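Local coordinates for protein AmbC (Sorangium cellulosum, PDB 5O15) that acts as a bifunctional dehydratase-cyclase domain in ambruticin biosynthesis, probably dehydrating a polyketide intermediate and then closing a heterocycle on it, at residues Asp32-Ser37 and Asp73-Pro78; Glu104-Asp107 and Arg111-Phe114; His117-Gly122 and Ala126-His131; Val180-Arg185 and Tyr191-Leu196; Pro211-Ala216 and Ala253-Arg258. All coordinates share one frame; numbering follows the deposited sequence.

Contact 1 of 5, residues Asp32-Ser37 and Asp73-Pro78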
# COMPACT_ATOMS: atom_id res chain seq x y z
N ASP A 32 -4.08 -1.85 28.47
CA ASP A 32 -4.89 -1.57 27.27
C ASP A 32 -3.98 -1.70 26.06
O ASP A 32 -3.21 -0.79 25.73
CB ASP A 32 -5.49 -0.18 27.35
CG ASP A 32 -6.38 0.14 26.14
OD1 ASP A 32 -6.72 -0.79 25.40
OD2 ASP A 32 -6.78 1.31 25.94
N GLY A 33 -4.04 -2.85 25.44
CA GLY A 33 -3.25 -3.07 24.23
C GLY A 33 -3.64 -4.37 23.58
O GLY A 33 -4.41 -5.16 24.12
N TYR A 34 -3.08 -4.59 22.40
CA TYR A 34 -3.35 -5.78 21.60
C TYR A 34 -2.06 -6.25 20.95
O TYR A 34 -1.18 -5.45 20.64
CB TYR A 34 -4.35 -5.54 20.46
CG TYR A 34 -5.74 -5.17 20.93
CD1 TYR A 34 -6.03 -3.90 21.39
CD2 TYR A 34 -6.78 -6.07 20.79
CE1 TYR A 34 -7.32 -3.56 21.78
CE2 TYR A 34 -8.08 -5.74 21.18
CZ TYR A 34 -8.35 -4.48 21.65
OH TYR A 34 -9.64 -4.16 22.00
N VAL A 35 -2.01 -7.55 20.68
CA VAL A 35 -0.89 -8.18 19.97
C VAL A 35 -1.48 -9.11 18.92
O VAL A 35 -2.11 -10.13 19.25
CB VAL A 35 0.06 -8.94 20.91
CG1 VAL A 35 1.19 -9.56 20.11
CG2 VAL A 35 0.61 -7.99 21.95
N LEU A 36 -1.25 -8.79 17.65
CA LEU A 36 -1.71 -9.59 16.53
C LEU A 36 -0.51 -10.34 15.97
O LEU A 36 0.54 -9.75 15.75
CB LEU A 36 -2.33 -8.73 15.42
CG LEU A 36 -3.57 -7.95 15.82
CD1 LEU A 36 -3.26 -6.65 16.49
CD2 LEU A 36 -4.46 -7.68 14.64
N SER A 37 -0.68 -11.63 15.74
CA SER A 37 0.41 -12.46 15.26
C SER A 37 -0.02 -13.20 14.01
O SER A 37 -1.19 -13.53 13.84
CB SER A 37 0.79 -13.50 16.33
OG SER A 37 1.21 -12.89 17.52
N ASP A 73 -9.29 -2.56 12.40
CA ASP A 73 -10.53 -3.31 12.51
C ASP A 73 -10.56 -4.14 13.78
O ASP A 73 -11.59 -4.25 14.45
CB ASP A 73 -10.70 -4.17 11.26
CG ASP A 73 -11.88 -5.09 11.34
OD1 ASP A 73 -13.02 -4.58 11.31
OD2 ASP A 73 -11.67 -6.31 11.45
N ALA A 74 -9.42 -4.74 14.13
CA ALA A 74 -9.38 -5.61 15.30
C ALA A 74 -9.62 -4.83 16.59
O ALA A 74 -10.14 -5.39 17.56
CB ALA A 74 -8.04 -6.33 15.36
N VAL A 75 -9.24 -3.56 16.64
CA VAL A 75 -9.33 -2.77 17.87
C VAL A 75 -10.48 -1.80 17.86
O VAL A 75 -10.68 -1.05 18.84
CB VAL A 75 -8.00 -2.07 18.24
CG1 VAL A 75 -6.87 -3.08 18.18
CG2 VAL A 75 -7.72 -0.87 17.32
N GLY A 76 -11.27 -1.78 16.79
CA GLY A 76 -12.45 -0.95 16.74
C GLY A 76 -12.19 0.50 16.41
O GLY A 76 -12.94 1.37 16.87
N LEU A 77 -11.13 0.79 15.64
CA LEU A 77 -10.92 2.14 15.18
C LEU A 77 -11.05 2.18 13.66
O LEU A 77 -10.66 1.22 12.99
CB LEU A 77 -9.54 2.65 15.58
CG LEU A 77 -9.37 2.94 17.07
CD1 LEU A 77 -7.90 3.24 17.42
CD2 LEU A 77 -10.28 4.09 17.48
N PRO A 78 -11.54 3.29 13.10
CA PRO A 78 -11.88 3.29 11.67
C PRO A 78 -10.76 3.62 10.72
O PRO A 78 -10.95 3.46 9.50
CB PRO A 78 -13.00 4.34 11.60
CG PRO A 78 -12.69 5.29 12.70
CD PRO A 78 -12.15 4.43 13.83
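The Y34 ring receives V75 over one of its faces, while the carbonyl oxygen of A74 approaches obliquely near CE2. V75 CG1 lies 3.6 Å from the centroid of the Y34 ring and 17° off its normal, a CH-pi contact that is shifted toward the CG and CD1 rim. The shortest approach is accordingly Y34 CD1 to V75 CG1, at 3.4 Å. On the valine it is this one methyl that does most of the touching, with V75 CB following at 3.9 Å from Y34 CE1. The tyrosine ring is placed by a first torsion that sets CG anti to the carbonyl carbon (chi1 -64°), and this swings the ring from the strand toward the end of the helix. The case illustrates a hotdog fold, in which a curved antiparallel sheet wraps a central helix: strand 34-41 gives the sheet side and helix 61-75 the filling. An alanine in place of Y34 would leave V75 CG1 without its aromatic face and is likely to open a gap between the strand and the helix end. Further along the strand, L36 CD2 meets A74 CB at 3.9 Å, one methyl against another. G76, with positive phi, then takes the chain out of the helix in a Schellman motif, and R112 of strand 112-120 touches both Y34 and V75.

Contact 2 of 5, residues Glu104-Asp107 and Arg111-Phe114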
# COMPACT_ATOMS: atom_id res chain seq x y z
N GLU A 104 -1.02 -0.11 21.00
CA GLU A 104 -0.86 0.51 22.30
C GLU A 104 -2.20 1.03 22.80
O GLU A 104 -3.26 0.88 22.18
CB GLU A 104 0.17 1.64 22.20
CG GLU A 104 1.53 1.23 21.67
CD GLU A 104 2.11 0.07 22.44
OE1 GLU A 104 2.09 0.13 23.68
OE2 GLU A 104 2.58 -0.92 21.82
N ALA A 105 -2.15 1.64 23.99
CA ALA A 105 -3.36 2.07 24.68
C ALA A 105 -4.07 3.23 23.98
O ALA A 105 -3.45 4.10 23.37
CB ALA A 105 -3.03 2.52 26.11
N LEU A 106 -5.40 3.24 24.11
CA LEU A 106 -6.21 4.33 23.61
C LEU A 106 -5.97 5.57 24.45
O LEU A 106 -6.14 5.53 25.67
CB LEU A 106 -7.68 3.94 23.70
CG LEU A 106 -8.65 4.89 23.01
CD1 LEU A 106 -8.58 4.78 21.48
CD2 LEU A 106 -10.06 4.64 23.47
N ASP A 107 -5.60 6.67 23.83
CA ASP A 107 -5.32 7.90 24.52
C ASP A 107 -6.57 8.76 24.62
O ASP A 107 -7.65 8.41 24.14
CB ASP A 107 -4.09 8.60 23.92
CG ASP A 107 -4.32 9.22 22.57
OD1 ASP A 107 -5.48 9.45 22.19
OD2 ASP A 107 -3.31 9.48 21.89
N ARG A 111 -6.85 7.84 20.04
CA ARG A 111 -5.85 7.33 19.12
C ARG A 111 -5.01 6.27 19.81
O ARG A 111 -4.86 6.30 21.05
CB ARG A 111 -4.97 8.46 18.66
CG ARG A 111 -5.76 9.46 17.86
CD ARG A 111 -5.14 10.86 17.86
NE ARG A 111 -3.91 10.92 17.08
CZ ARG A 111 -3.87 11.01 15.75
NH1 ARG A 111 -4.99 11.01 15.06
NH2 ARG A 111 -2.71 11.08 15.11
N ARG A 112 -4.48 5.33 19.04
CA ARG A 112 -3.61 4.26 19.52
C ARG A 112 -2.35 4.18 18.69
O ARG A 112 -2.43 4.08 17.44
CB ARG A 112 -4.26 2.89 19.48
CG ARG A 112 -5.48 2.68 20.37
CD ARG A 112 -6.02 1.30 20.19
NE ARG A 112 -7.18 0.98 20.98
CZ ARG A 112 -7.14 0.39 22.16
NH1 ARG A 112 -5.96 0.06 22.69
NH2 ARG A 112 -8.26 0.11 22.81
N GLY A 113 -1.18 4.17 19.30
CA GLY A 113 0.02 3.84 18.55
C GLY A 113 0.04 2.39 18.13
O GLY A 113 -0.62 1.53 18.70
N PHE A 114 0.79 2.10 17.06
CA PHE A 114 0.97 0.73 16.63
C PHE A 114 2.34 0.57 15.99
O PHE A 114 2.96 1.55 15.59
CB PHE A 114 -0.14 0.28 15.65
CG PHE A 114 0.01 0.86 14.28
CD1 PHE A 114 -0.55 2.07 13.96
CD2 PHE A 114 0.76 0.19 13.33
CE1 PHE A 114 -0.38 2.62 12.71
CE2 PHE A 114 0.93 0.74 12.02
CZ PHE A 114 0.38 1.93 11.75
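R112 reaches over residues 104-106 from the strand opposite, at the end of the beta hairpin formed by strands 96-103 and 112-120. Its chain shows how one carbonyl can border the methylenes of an arginine and still accept from its tip. CB starts within van der Waals range of E104 O; CG and CD follow, each 3.4 Å from E104 O, and CG also passes L106 CA at 3.7 Å. The chain runs extended to NE (chi2 178°), which keeps it alongside the loop backbone. NE and CZ lie near L106 CB, with CZ to L106 CB at 3.9 Å, and NH2 borders the same methylene. L106 N lies over one face of the guanidinium group, offset toward the rim. At the edge, in the guanidinium plane, NH1 donates to E104 O over 2.9 Å with an N-H...O angle of 150°. The same NH1 forms a salt bridge to D32 OD1, and D32 OD2 takes the hydrogen of L106 N, so one aspartate ties the arginine to the loop it crosses. Backbone bonds flank this grip: E104 N gives to G113 O and D107 N to R111 O, both at 2.9 Å. The D107 carboxylate turns back on the strand, where OD1 has a second partner in T109 OG1. R111 N reaches that OD1 at 3.0 Å, coming from above the carboxylate plane, 53° out of it.

Contact 3 of 5, residues His117-Gly122 and Ala126-His131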
# COMPACT_ATOMS: atom_id res chain seq x y z
N HIS A 117 6.05 -5.60 12.78
CA HIS A 117 7.36 -6.24 12.89
C HIS A 117 7.34 -7.58 12.19
O HIS A 117 6.28 -8.19 12.04
CB HIS A 117 7.64 -6.54 14.34
CG HIS A 117 7.10 -5.51 15.26
ND1 HIS A 117 7.92 -4.53 15.72
CD2 HIS A 117 5.87 -5.26 15.77
CE1 HIS A 117 7.27 -3.76 16.57
NE2 HIS A 117 6.01 -4.17 16.60
N SER A 118 8.52 -8.07 11.85
CA SER A 118 8.63 -9.43 11.35
C SER A 118 9.91 -10.07 11.84
O SER A 118 10.83 -9.39 12.28
CB SER A 118 8.56 -9.49 9.82
OG SER A 118 9.82 -9.22 9.27
N ARG A 119 9.94 -11.39 11.74
CA ARG A 119 11.16 -12.14 11.98
C ARG A 119 11.15 -13.37 11.10
O ARG A 119 10.07 -13.89 10.78
CB ARG A 119 11.32 -12.52 13.46
CG ARG A 119 10.36 -13.56 13.97
CD ARG A 119 10.63 -13.94 15.45
NE ARG A 119 9.81 -15.10 15.79
CZ ARG A 119 9.42 -15.43 17.02
NH1 ARG A 119 9.77 -14.72 18.08
NH2 ARG A 119 8.67 -16.51 17.17
N PRO A 120 12.32 -13.88 10.70
CA PRO A 120 12.33 -15.10 9.87
C PRO A 120 11.63 -16.25 10.58
O PRO A 120 11.76 -16.44 11.79
CB PRO A 120 13.83 -15.39 9.68
CG PRO A 120 14.52 -14.10 9.92
CD PRO A 120 13.67 -13.34 10.92
N ASP A 121 10.87 -17.02 9.80
CA ASP A 121 10.04 -18.07 10.36
C ASP A 121 10.91 -19.25 10.77
O ASP A 121 11.80 -19.66 10.02
CB ASP A 121 9.01 -18.50 9.31
CG ASP A 121 8.06 -19.57 9.81
OD1 ASP A 121 7.32 -19.31 10.78
OD2 ASP A 121 8.04 -20.66 9.20
N GLY A 122 10.67 -19.77 11.97
CA GLY A 122 11.44 -20.89 12.48
C GLY A 122 12.42 -20.49 13.56
O GLY A 122 12.59 -21.21 14.55
N ALA A 126 15.35 -15.31 17.09
CA ALA A 126 15.89 -14.27 16.24
C ALA A 126 15.20 -12.95 16.59
O ALA A 126 14.05 -12.94 17.02
CB ALA A 126 15.64 -14.59 14.77
N PRO A 127 15.89 -11.82 16.42
CA PRO A 127 15.28 -10.55 16.80
C PRO A 127 14.17 -10.16 15.85
O PRO A 127 14.20 -10.48 14.66
CB PRO A 127 16.44 -9.55 16.71
CG PRO A 127 17.33 -10.13 15.67
CD PRO A 127 17.22 -11.63 15.81
N TRP A 128 13.18 -9.47 16.40
CA TRP A 128 12.13 -8.87 15.59
C TRP A 128 12.66 -7.61 14.93
O TRP A 128 13.44 -6.87 15.51
CB TRP A 128 10.96 -8.51 16.50
CG TRP A 128 10.15 -9.64 16.99
CD1 TRP A 128 10.19 -10.20 18.24
CD2 TRP A 128 9.12 -10.33 16.28
NE1 TRP A 128 9.25 -11.19 18.35
CE2 TRP A 128 8.58 -11.29 17.16
CE3 TRP A 128 8.59 -10.23 15.00
CZ2 TRP A 128 7.54 -12.15 16.78
CZ3 TRP A 128 7.55 -11.06 14.65
CH2 TRP A 128 7.06 -12.03 15.51
N THR A 129 12.24 -7.39 13.69
CA THR A 129 12.58 -6.20 12.91
C THR A 129 11.34 -5.33 12.78
O THR A 129 10.30 -5.82 12.36
CB THR A 129 13.08 -6.57 11.50
OG1 THR A 129 14.30 -7.33 11.59
CG2 THR A 129 13.35 -5.32 10.67
N ALA A 130 11.45 -4.04 13.13
CA ALA A 130 10.34 -3.10 12.97
C ALA A 130 10.31 -2.61 11.53
O ALA A 130 11.33 -2.17 10.99
CB ALA A 130 10.53 -1.90 13.88
N HIS A 131 9.16 -2.71 10.89
CA HIS A 131 9.01 -2.21 9.54
C HIS A 131 8.23 -0.92 9.45
O HIS A 131 8.52 -0.11 8.57
CB HIS A 131 8.35 -3.28 8.66
CG HIS A 131 9.13 -4.54 8.58
ND1 HIS A 131 10.35 -4.61 7.95
CD2 HIS A 131 8.92 -5.76 9.13
CE1 HIS A 131 10.85 -5.82 8.09
NE2 HIS A 131 10.00 -6.55 8.79
O HOH W 1 14.04 -9.82 11.96
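R119 lies across the indole of W128, its aliphatic part over the ring and its guanidinium group tilted by 27° to the indole plane. CD sits 3.8 Å from the centroid of the six-membered ring, 13° off the normal, a well-centred CH-pi contact. CG is placed between the backbone N and the carbonyl carbon (chi1 70°), from where the extended chain carries NH1 on to 3.6 Å from W128 NE1, with CZ2 beneath the guanidinium face. An alanine at W128 would strip R119 of this platform and is likely to leave its long chain free to turn. S118 and H131 meet quite differently: OG reaches NE2 at the edge of the imidazole, 2.7 Å away in a hydrogen bond. The backbones pair between them, with S118 N to T129 O at 2.9 Å and T129 N to S118 O at 2.8 Å, and a water donates to S118 O and P127 O and accepts from T129 OG1. This is an antiparallel hairpin of strands 112-120 and 129-137. Behind it, H131 meets F64 of helix 61-75 with nearly parallel rings and bonds A87 O through ND1, while W128 touches T98 and Q100 of strand 96-103.

Contact 4 of 5, residues Val180-Arg185 and Tyr191-Leu196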
# COMPACT_ATOMS: atom_id res chain seq x y z
N VAL A 180 -2.71 -1.78 -13.56
CA VAL A 180 -3.36 -0.60 -14.12
C VAL A 180 -3.82 -0.94 -15.53
O VAL A 180 -3.00 -1.17 -16.42
CB VAL A 180 -2.44 0.61 -14.15
CG1 VAL A 180 -3.21 1.85 -14.60
CG2 VAL A 180 -1.84 0.88 -12.79
N THR A 181 -5.12 -0.96 -15.77
CA THR A 181 -5.55 -1.29 -17.11
C THR A 181 -5.70 -0.06 -17.99
O THR A 181 -5.64 -0.20 -19.22
CB THR A 181 -6.85 -2.08 -17.08
OG1 THR A 181 -7.88 -1.24 -16.58
CG2 THR A 181 -6.76 -3.27 -16.20
N ALA A 182 -5.90 1.13 -17.44
CA ALA A 182 -6.01 2.35 -18.23
C ALA A 182 -5.87 3.53 -17.27
O ALA A 182 -6.20 3.41 -16.09
CB ALA A 182 -7.37 2.43 -18.92
N ALA A 183 -5.38 4.65 -17.76
CA ALA A 183 -5.23 5.84 -16.93
C ALA A 183 -5.28 7.09 -17.81
O ALA A 183 -4.95 7.05 -19.00
CB ALA A 183 -3.92 5.78 -16.12
N TRP A 184 -5.64 8.20 -17.19
CA TRP A 184 -5.75 9.50 -17.83
C TRP A 184 -5.42 10.56 -16.79
O TRP A 184 -5.41 10.29 -15.58
CB TRP A 184 -7.18 9.77 -18.29
CG TRP A 184 -7.76 8.75 -19.22
CD1 TRP A 184 -7.82 8.86 -20.57
CD2 TRP A 184 -8.37 7.50 -18.88
NE1 TRP A 184 -8.45 7.75 -21.10
CE2 TRP A 184 -8.78 6.89 -20.08
CE3 TRP A 184 -8.61 6.83 -17.67
CZ2 TRP A 184 -9.43 5.67 -20.12
CZ3 TRP A 184 -9.27 5.60 -17.70
CH2 TRP A 184 -9.67 5.03 -18.93
N ARG A 185 -5.22 11.78 -17.24
CA ARG A 185 -4.98 12.88 -16.34
C ARG A 185 -5.80 14.10 -16.71
O ARG A 185 -6.02 14.39 -17.89
CB ARG A 185 -3.53 13.21 -16.25
CG ARG A 185 -2.90 13.88 -17.40
CD ARG A 185 -1.40 13.98 -17.11
NE ARG A 185 -1.19 14.57 -15.79
CZ ARG A 185 -0.20 14.28 -14.95
NH1 ARG A 185 0.73 13.37 -15.25
NH2 ARG A 185 -0.15 14.90 -13.77
N TYR A 191 -6.66 9.65 -13.11
CA TYR A 191 -7.80 8.77 -13.03
C TYR A 191 -7.41 7.43 -13.62
O TYR A 191 -6.80 7.39 -14.70
CB TYR A 191 -9.00 9.37 -13.80
CG TYR A 191 -9.49 10.63 -13.13
CD1 TYR A 191 -10.30 10.52 -12.02
CD2 TYR A 191 -9.11 11.89 -13.54
CE1 TYR A 191 -10.75 11.64 -11.36
CE2 TYR A 191 -9.55 13.04 -12.87
CZ TYR A 191 -10.38 12.89 -11.78
OH TYR A 191 -10.84 13.99 -11.06
N ALA A 192 -7.74 6.33 -12.97
CA ALA A 192 -7.29 5.03 -13.47
C ALA A 192 -8.28 3.93 -13.17
O ALA A 192 -8.98 3.96 -12.16
CB ALA A 192 -5.91 4.68 -12.91
N ASP A 193 -8.30 2.94 -14.07
CA ASP A 193 -8.93 1.65 -13.83
C ASP A 193 -7.87 0.69 -13.32
O ASP A 193 -6.86 0.46 -14.01
CB ASP A 193 -9.56 1.11 -15.12
CG ASP A 193 -10.74 1.92 -15.55
OD1 ASP A 193 -11.70 2.06 -14.78
OD2 ASP A 193 -10.79 2.38 -16.70
N LEU A 194 -8.11 0.11 -12.14
CA LEU A 194 -7.19 -0.80 -11.47
C LEU A 194 -7.83 -2.18 -11.40
O LEU A 194 -9.01 -2.30 -11.10
CB LEU A 194 -6.90 -0.33 -10.04
CG LEU A 194 -6.47 1.13 -9.87
CD1 LEU A 194 -6.16 1.40 -8.40
CD2 LEU A 194 -5.28 1.51 -10.74
N ALA A 195 -7.05 -3.22 -11.64
CA ALA A 195 -7.60 -4.57 -11.54
C ALA A 195 -6.48 -5.54 -11.24
O ALA A 195 -5.42 -5.47 -11.87
CB ALA A 195 -8.28 -5.00 -12.84
N LEU A 196 -6.72 -6.41 -10.26
CA LEU A 196 -5.79 -7.48 -9.98
C LEU A 196 -5.74 -8.45 -11.17
O LEU A 196 -6.78 -8.79 -11.76
CB LEU A 196 -6.22 -8.25 -8.74
CG LEU A 196 -6.12 -7.54 -7.37
CD1 LEU A 196 -6.77 -8.36 -6.28
CD2 LEU A 196 -4.71 -7.33 -6.97
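A beta hairpin of strands 180-186 and 189-195 pairs W184 with Y191 and A182 with D193, its two chains running antiparallel. W184 and Y191 form a complete hydrogen-bonded pair: W184 N to Y191 O at 2.9 Å and Y191 N to W184 O at 2.8 Å. D193 N bonds A182 O at 3.0 Å, but the return bond to D193 O comes from T181 N, at 2.9 Å. That shift of one residue between V180 and A182 is a beta bulge, and at T181 the strand bends sharply. As in other hotdog domains, the hairpin belongs to a curved sheet wrapped round a helix, here helix 211-225. On the face toward that helix small and branched side chains meet, with A183 CB to A192 CB at 3.9 Å and V180 CG2 to L194 CD2 at 4.1 Å; Q219 and A220 of the helix touch V180 and A192. The other face carries W184 and D193. CG of W184 stands anti to the carbonyl carbon (chi1 -56°), which lays the indole along its strand toward D193, and its CH2 edge meets D193 OD2 in the ring plane at 3.6 Å. Ring and carboxylate planes stand 88° apart. The carboxylate is held from two further residues: OD1 makes a salt bridge to R256, and OD2 accepts from W152 NE1, whose ring also meets W184.

Contact 5 of 5, residues Pro211-Ala216 and Ala253-Arg258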
# COMPACT_ATOMS: atom_id res chain seq x y z
N PRO A 211 -2.92 -5.74 -1.10
CA PRO A 211 -1.79 -4.82 -1.30
C PRO A 211 -1.41 -4.58 -2.74
O PRO A 211 -0.92 -3.49 -3.07
CB PRO A 211 -0.67 -5.51 -0.51
CG PRO A 211 -1.39 -6.23 0.58
CD PRO A 211 -2.66 -6.74 -0.06
N ALA A 212 -1.61 -5.56 -3.62
CA ALA A 212 -1.29 -5.33 -5.02
C ALA A 212 -2.29 -4.40 -5.70
O ALA A 212 -1.95 -3.73 -6.67
CB ALA A 212 -1.20 -6.66 -5.78
N LEU A 213 -3.50 -4.30 -5.16
CA LEU A 213 -4.50 -3.41 -5.71
C LEU A 213 -4.25 -1.97 -5.26
O LEU A 213 -4.26 -1.05 -6.08
CB LEU A 213 -5.89 -3.93 -5.34
CG LEU A 213 -7.08 -3.19 -5.92
CD1 LEU A 213 -7.05 -3.17 -7.45
CD2 LEU A 213 -8.33 -3.84 -5.45
N LEU A 214 -3.93 -1.76 -3.96
CA LEU A 214 -3.53 -0.42 -3.57
C LEU A 214 -2.22 -0.02 -4.28
O LEU A 214 -2.08 1.13 -4.71
CB LEU A 214 -3.41 -0.31 -2.05
CG LEU A 214 -3.00 1.07 -1.55
CD1 LEU A 214 -4.02 2.14 -1.97
CD2 LEU A 214 -2.85 1.08 -0.00
N ASP A 215 -1.30 -0.96 -4.46
CA ASP A 215 -0.07 -0.63 -5.16
C ASP A 215 -0.33 -0.20 -6.61
O ASP A 215 0.42 0.62 -7.16
CB ASP A 215 0.91 -1.79 -5.14
CG ASP A 215 2.27 -1.39 -5.62
OD1 ASP A 215 3.00 -0.75 -4.84
OD2 ASP A 215 2.62 -1.69 -6.77
N ALA A 216 -1.40 -0.69 -7.22
CA ALA A 216 -1.73 -0.28 -8.58
C ALA A 216 -2.04 1.20 -8.67
O ALA A 216 -1.78 1.83 -9.70
CB ALA A 216 -2.86 -1.16 -9.12
N ALA A 253 -11.51 -6.36 -5.69
CA ALA A 253 -10.54 -6.90 -6.64
C ALA A 253 -10.21 -5.94 -7.77
O ALA A 253 -9.20 -6.15 -8.46
CB ALA A 253 -11.04 -8.21 -7.25
N ALA A 254 -11.06 -4.95 -8.01
CA ALA A 254 -10.87 -4.02 -9.11
C ALA A 254 -11.62 -2.76 -8.71
O ALA A 254 -12.64 -2.83 -8.04
CB ALA A 254 -11.40 -4.61 -10.42
N LEU A 255 -11.12 -1.60 -9.16
CA LEU A 255 -11.52 -0.30 -8.64
C LEU A 255 -11.27 0.75 -9.70
O LEU A 255 -10.43 0.56 -10.57
CB LEU A 255 -10.67 0.12 -7.40
CG LEU A 255 -10.75 -0.80 -6.23
CD1 LEU A 255 -9.65 -0.51 -5.21
CD2 LEU A 255 -12.08 -0.59 -5.50
N ARG A 256 -11.94 1.89 -9.53
CA ARG A 256 -11.50 3.13 -10.13
C ARG A 256 -10.79 3.97 -9.08
O ARG A 256 -11.12 3.92 -7.90
CB ARG A 256 -12.63 3.92 -10.77
CG ARG A 256 -13.08 3.29 -12.06
CD ARG A 256 -14.18 4.05 -12.73
NE ARG A 256 -14.48 3.43 -14.02
CZ ARG A 256 -15.58 3.64 -14.72
NH1 ARG A 256 -16.50 4.49 -14.30
NH2 ARG A 256 -15.77 3.02 -15.88
N ALA A 257 -9.77 4.72 -9.52
CA ALA A 257 -8.93 5.50 -8.65
C ALA A 257 -8.83 6.92 -9.16
O ALA A 257 -8.77 7.17 -10.37
CB ALA A 257 -7.52 4.90 -8.60
N ARG A 258 -8.73 7.83 -8.20
CA ARG A 258 -8.38 9.22 -8.40
C ARG A 258 -7.17 9.50 -7.52
O ARG A 258 -7.25 9.37 -6.29
CB ARG A 258 -9.53 10.16 -8.03
CG ARG A 258 -9.21 11.61 -8.19
CD ARG A 258 -10.36 12.48 -7.74
NE ARG A 258 -10.07 13.90 -7.95
CZ ARG A 258 -9.56 14.72 -7.03
NH1 ARG A 258 -9.29 14.29 -5.80
NH2 ARG A 258 -9.33 15.99 -7.34
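The first turn and a half of helix 211-225 faces the start of strand 254-261, the backbones coming nearest at L213 and A253, whose CA atoms are 7.0 Å apart. The helix is under way here, with D215 N bonded to P211 O at 2.9 Å, whereas A254 and L255 are fully extended, and no hydrogen bond crosses the gap. Side chains fill it, L213 foremost. Its CG stands anti to the backbone N (chi1 -175°), which sends both methyls outward to the strand. CD2 meets L255 CD1 at 3.6 Å, and the same L255 CD1 lies 3.8 Å from L213 CG, so the L255 methyl rests against the branch of L213 and the two side chains cross at a slant. The general principle is that of the hotdog architecture in this double-hotdog domain, a helix packed against an antiparallel sheet. L213 also covers backbone: CD2 is 3.7 Å from A253 C, and CD1 is 3.8 Å from A253 O. From the neighbouring strand 189-195, L194 touches L213 too, and L276 of strand 269-277 touches L255. On the far flank of the helix, P211 and L214 touch helix 61-75.

How the contacts relate
Contacts 1, 3, 4 and 5 are partly buried, and only contact 2 is a surface contact. Contacts 1 and 5 are the same kind of join in two places, a helix against a strand held by apolar side chains with no hydrogen bond across, although contact 1 adds an aromatic face and 5 lies nearer the chain's centre. Contact 2, where the hairpin runs into its loop, mixes backbone bonds with charged and polar side-chain ones, while contacts 3 and 4 are mainly strand pairings. Contacts 2 and 3 use the two ends of strand 112-120. Contacts 1 and 2 touch through D32 and R112, and contacts 4 and 5 through the backbone pairing of strands 189-195 and 254-261.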